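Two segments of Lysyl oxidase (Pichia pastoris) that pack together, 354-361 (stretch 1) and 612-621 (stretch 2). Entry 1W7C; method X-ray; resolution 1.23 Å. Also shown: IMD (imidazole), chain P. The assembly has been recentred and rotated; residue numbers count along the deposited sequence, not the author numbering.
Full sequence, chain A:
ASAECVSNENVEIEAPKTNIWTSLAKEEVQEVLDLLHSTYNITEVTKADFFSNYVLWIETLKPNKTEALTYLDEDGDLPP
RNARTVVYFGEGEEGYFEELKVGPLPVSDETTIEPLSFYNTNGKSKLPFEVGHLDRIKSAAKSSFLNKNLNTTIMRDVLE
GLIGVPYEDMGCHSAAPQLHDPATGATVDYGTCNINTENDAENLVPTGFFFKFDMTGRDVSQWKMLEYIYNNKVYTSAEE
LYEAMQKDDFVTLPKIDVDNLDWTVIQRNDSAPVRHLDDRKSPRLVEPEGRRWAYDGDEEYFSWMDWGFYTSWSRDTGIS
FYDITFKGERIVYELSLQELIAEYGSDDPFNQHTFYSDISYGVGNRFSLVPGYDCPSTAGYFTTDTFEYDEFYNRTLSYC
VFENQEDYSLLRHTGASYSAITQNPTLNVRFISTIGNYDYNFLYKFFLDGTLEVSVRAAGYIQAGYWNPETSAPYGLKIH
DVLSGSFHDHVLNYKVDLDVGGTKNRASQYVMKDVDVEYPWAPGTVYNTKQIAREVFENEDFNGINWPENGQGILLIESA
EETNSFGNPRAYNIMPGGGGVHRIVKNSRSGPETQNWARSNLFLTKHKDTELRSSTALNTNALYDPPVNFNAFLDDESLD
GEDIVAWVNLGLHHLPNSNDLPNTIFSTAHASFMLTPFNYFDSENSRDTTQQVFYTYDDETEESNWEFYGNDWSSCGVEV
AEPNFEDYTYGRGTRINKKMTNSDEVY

Stretch 1 354-361: TFYSDISY
Stretch 2, residues 612-621: LRSSTALNTN

Residues 354-361 and 612-621 of the Pichia pastoris lysyl oxidase chain pack together without a single direct hydrogen bond between them; van der Waals contacts and three bridging waters make the interface, which buries 315 Å² summed over both sides. Stretch 1 runs as a short strand, Phe355 to Ser357, and turns directly into a helix at Asp358. Ser357 (chi1 t) occupies the N-cap position: its OG accepts a weak bond from Ser360 N at 3.3 Å, while Ser360 OG (chi1 p) donates to Ser357 O at 2.7 Å. Stretch 2 is irregular and runs antiparallel in register, with Ser360 CA 3.9 Å from Ala617 CA and Ser357 CA 5.9 Å from Thr620 CA.

Leu612 opens stretch 2 beyond reach of its partner. Arg613, extended at phi/psi -151/145 with chi1-chi3 p, t, m, directs its CA-to-CB bond toward stretch 1. Its NE donates to Ser615 O at 2.8 Å, and Ile359 CD1 lies at the edge of the guanidinium, 3.9 Å from Arg613 NH2. Ser614, at -87/-15, makes no contact. Ser615 returns to an extended backbone (-146/175) and points toward stretch 1, its OG (chi1 t) 3.9 Å from Ile359 CD1.

Ile359 (chi1 p, chi2 t) has the largest area covered by the other stretch, 79 Å². Its aliphatic chain suits a surface made largely of backbone: CD1 comes within 3.4 Å of Thr616 C. Thr616 itself (-140/166) points its CB away, and its OG1 (chi1 p) serves its own stretch, donating to Asn619 OD1 at 2.8 Å and accepting from Leu618 N at 3.0 Å. These bonds reinforce a type I turn from Thr616 to Asn619, closed by Asn619 N to Thr616 O at 3.2 Å.

Ala617 (-68/-15) allows the tightest backbone approach. Its CB, directed sideways, rests 3.6 Å from Ile359 O, and its O lies 3.5 Å from Ser360 CB; small side chains on both residues accompany the short CA separation. Leu618 (-100/3) points away, and Asn619 begins a run of helical phi/psi values that extends through Asn621.

Thr620 (-59/-40, chi1 t) points toward stretch 1 and gives up 56 Å². Its CB is 3.7 Å from Ser357 CB and its CG2 lies 3.8 Å from Ser360 OG; OG1 also faces stretch 1, 3.7 Å from Ser357 CB. Thr620 OG1 binds two ordered waters, each at 2.8 Å: water 1 donates to Phe355 O at 2.9 Å, and water 3 accepts from Ser357 N at 2.9 Å. Water 2 fills the gap beside the cap, donating to Ser357 OG and Thr616 O, both at 2.7 Å, and accepting a weak bond from Thr620 N at 2.9 Å. The waters thus join polar groups of the strand to Thr620 and, through water 2, to Thr616 O, none of which bond directly across the stretches. Asn621 (-88/-9, chi1 m) ends the stretch without contact.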

# COMPACT_ATOMS: atom_id res chain seq x y z
N THR A 354 -16.46 -17.85 17.61
CA THR A 354 -16.55 -17.65 16.18
C THR A 354 -15.17 -17.70 15.56
O THR A 354 -14.32 -16.85 15.84
CB THR A 354 -17.22 -16.29 15.91
OG1 THR A 354 -18.57 -16.29 16.39
CG2 THR A 354 -17.31 -16.04 14.41
N PHE A 355 -14.97 -18.68 14.67
CA PHE A 355 -13.73 -18.83 13.91
C PHE A 355 -14.15 -19.36 12.56
O PHE A 355 -14.06 -20.56 12.27
CB PHE A 355 -12.82 -19.82 14.66
CG PHE A 355 -11.36 -19.83 14.22
CD1 PHE A 355 -10.37 -20.24 15.12
CD2 PHE A 355 -10.98 -19.51 12.92
CE1 PHE A 355 -9.04 -20.30 14.75
CE2 PHE A 355 -9.64 -19.57 12.57
CZ PHE A 355 -8.69 -19.97 13.45
N TYR A 356 -14.67 -18.47 11.73
CA TYR A 356 -15.17 -18.86 10.42
C TYR A 356 -14.07 -19.35 9.49
O TYR A 356 -13.00 -18.73 9.40
CB TYR A 356 -15.91 -17.71 9.70
CG TYR A 356 -17.14 -17.20 10.40
CD1 TYR A 356 -17.27 -15.86 10.75
CD2 TYR A 356 -18.16 -18.07 10.75
CE1 TYR A 356 -18.37 -15.40 11.43
CE2 TYR A 356 -19.29 -17.60 11.40
CZ TYR A 356 -19.38 -16.29 11.77
OH TYR A 356 -20.49 -15.88 12.49
N SER A 357 -14.41 -20.39 8.73
CA SER A 357 -13.74 -20.78 7.50
C SER A 357 -14.63 -20.39 6.34
O SER A 357 -15.67 -20.99 6.11
CB SER A 357 -13.56 -22.28 7.48
OG SER A 357 -13.30 -22.76 6.14
N ASP A 358 -14.25 -19.37 5.59
CA ASP A 358 -15.14 -18.88 4.55
C ASP A 358 -15.24 -19.82 3.36
O ASP A 358 -16.27 -19.84 2.69
CB ASP A 358 -14.76 -17.46 4.15
CG ASP A 358 -15.31 -16.43 5.09
OD1 ASP A 358 -16.24 -16.74 5.87
OD2 ASP A 358 -14.86 -15.30 5.13
N ILE A 359 -14.24 -20.69 3.17
CA ILE A 359 -14.40 -21.67 2.09
C ILE A 359 -15.40 -22.79 2.46
O ILE A 359 -15.93 -23.41 1.57
CB ILE A 359 -13.05 -22.28 1.59
CG1 ILE A 359 -12.42 -23.26 2.58
CG2 ILE A 359 -12.12 -21.17 1.12
CD1 ILE A 359 -11.22 -23.98 1.99
N SER A 360 -15.62 -23.03 3.76
CA SER A 360 -16.69 -23.95 4.13
C SER A 360 -18.05 -23.42 3.67
O SER A 360 -18.86 -24.20 3.19
CB SER A 360 -16.70 -24.25 5.62
OG SER A 360 -17.19 -23.20 6.43
N TYR A 361 -18.29 -22.13 3.80
CA TYR A 361 -19.52 -21.50 3.32
C TYR A 361 -19.52 -21.39 1.80
O TYR A 361 -20.56 -21.46 1.18
CB TYR A 361 -19.70 -20.12 3.96
CG TYR A 361 -19.94 -20.21 5.43
CD1 TYR A 361 -18.91 -20.08 6.34
CD2 TYR A 361 -21.20 -20.49 5.91
CE1 TYR A 361 -19.14 -20.21 7.70
CE2 TYR A 361 -21.45 -20.62 7.26
CZ TYR A 361 -20.42 -20.48 8.16
OH TYR A 361 -20.59 -20.62 9.51
N LEU A 612 -2.18 -30.13 -2.45
CA LEU A 612 -2.95 -29.35 -3.36
C LEU A 612 -3.40 -28.05 -2.74
O LEU A 612 -3.39 -27.00 -3.40
CB LEU A 612 -4.16 -30.18 -3.76
CG LEU A 612 -5.23 -29.46 -4.57
CD1 LEU A 612 -4.68 -29.02 -5.90
CD2 LEU A 612 -6.44 -30.37 -4.73
N ARG A 613 -3.79 -28.13 -1.48
CA ARG A 613 -4.56 -27.05 -0.86
C ARG A 613 -4.30 -27.01 0.65
O ARG A 613 -4.11 -28.04 1.28
CB ARG A 613 -6.06 -27.23 -1.13
CG ARG A 613 -6.63 -28.59 -0.68
CD ARG A 613 -8.04 -28.83 -1.26
NE ARG A 613 -8.92 -27.73 -0.89
CZ ARG A 613 -10.02 -27.40 -1.51
NH1 ARG A 613 -10.45 -28.16 -2.50
NH2 ARG A 613 -10.68 -26.33 -1.12
N SER A 614 -4.28 -25.79 1.21
CA SER A 614 -3.92 -25.59 2.60
C SER A 614 -5.10 -25.71 3.58
O SER A 614 -4.87 -25.73 4.78
CB SER A 614 -3.26 -24.25 2.76
OG SER A 614 -4.11 -23.25 2.25
N SER A 615 -6.33 -25.68 3.06
CA SER A 615 -7.55 -25.92 3.81
C SER A 615 -8.51 -26.61 2.89
O SER A 615 -8.21 -26.78 1.69
CB SER A 615 -8.14 -24.59 4.31
OG SER A 615 -9.21 -24.84 5.22
N THR A 616 -9.66 -27.01 3.42
CA THR A 616 -10.75 -27.59 2.63
C THR A 616 -12.06 -27.06 3.15
O THR A 616 -12.12 -26.57 4.27
CB THR A 616 -10.77 -29.15 2.72
OG1 THR A 616 -11.31 -29.56 3.97
CG2 THR A 616 -9.41 -29.77 2.54
N ALA A 617 -13.12 -27.25 2.39
CA ALA A 617 -14.46 -26.88 2.82
C ALA A 617 -14.94 -27.77 3.98
O ALA A 617 -15.93 -27.46 4.60
CB ALA A 617 -15.46 -26.99 1.66
N LEU A 618 -14.23 -28.88 4.18
CA LEU A 618 -14.54 -29.89 5.16
C LEU A 618 -13.70 -29.75 6.43
O LEU A 618 -13.84 -30.55 7.35
CB LEU A 618 -14.35 -31.28 4.52
CG LEU A 618 -15.24 -31.55 3.30
CD1 LEU A 618 -14.97 -32.94 2.75
CD2 LEU A 618 -16.73 -31.35 3.67
N ASN A 619 -12.86 -28.71 6.51
CA ASN A 619 -11.98 -28.56 7.67
C ASN A 619 -12.65 -28.04 8.94
O ASN A 619 -12.31 -28.47 10.04
CB ASN A 619 -10.79 -27.61 7.36
CG ASN A 619 -9.54 -28.35 6.97
OD1 ASN A 619 -9.62 -29.34 6.23
ND2 ASN A 619 -8.38 -27.82 7.35
N THR A 620 -13.57 -27.08 8.81
CA THR A 620 -13.86 -26.19 9.94
C THR A 620 -14.36 -26.87 11.21
O THR A 620 -13.94 -26.48 12.31
CB THR A 620 -14.81 -25.06 9.50
OG1 THR A 620 -14.89 -24.04 10.50
CG2 THR A 620 -16.24 -25.51 9.26
N ASN A 621 -15.22 -27.89 11.08
CA ASN A 621 -15.73 -28.61 12.28
C ASN A 621 -14.88 -29.77 12.73
O ASN A 621 -15.13 -30.35 13.79
CB ASN A 621 -17.17 -29.06 12.04
CG ASN A 621 -18.10 -27.91 11.73
OD1 ASN A 621 -18.13 -26.92 12.46
ND2 ASN A 621 -18.84 -28.02 10.63
N1 IMD P . -20.08 -14.25 7.92
C2 IMD P . -18.91 -14.39 7.23
N3 IMD P . -18.66 -15.73 7.18
C4 IMD P . -19.65 -16.40 7.80
C5 IMD P . -20.54 -15.46 8.28
O HOH W 1 -12.47 -22.61 10.87
O HOH W 2 -13.48 -25.47 6.34
O HOH W 3 -16.68 -21.96 9.76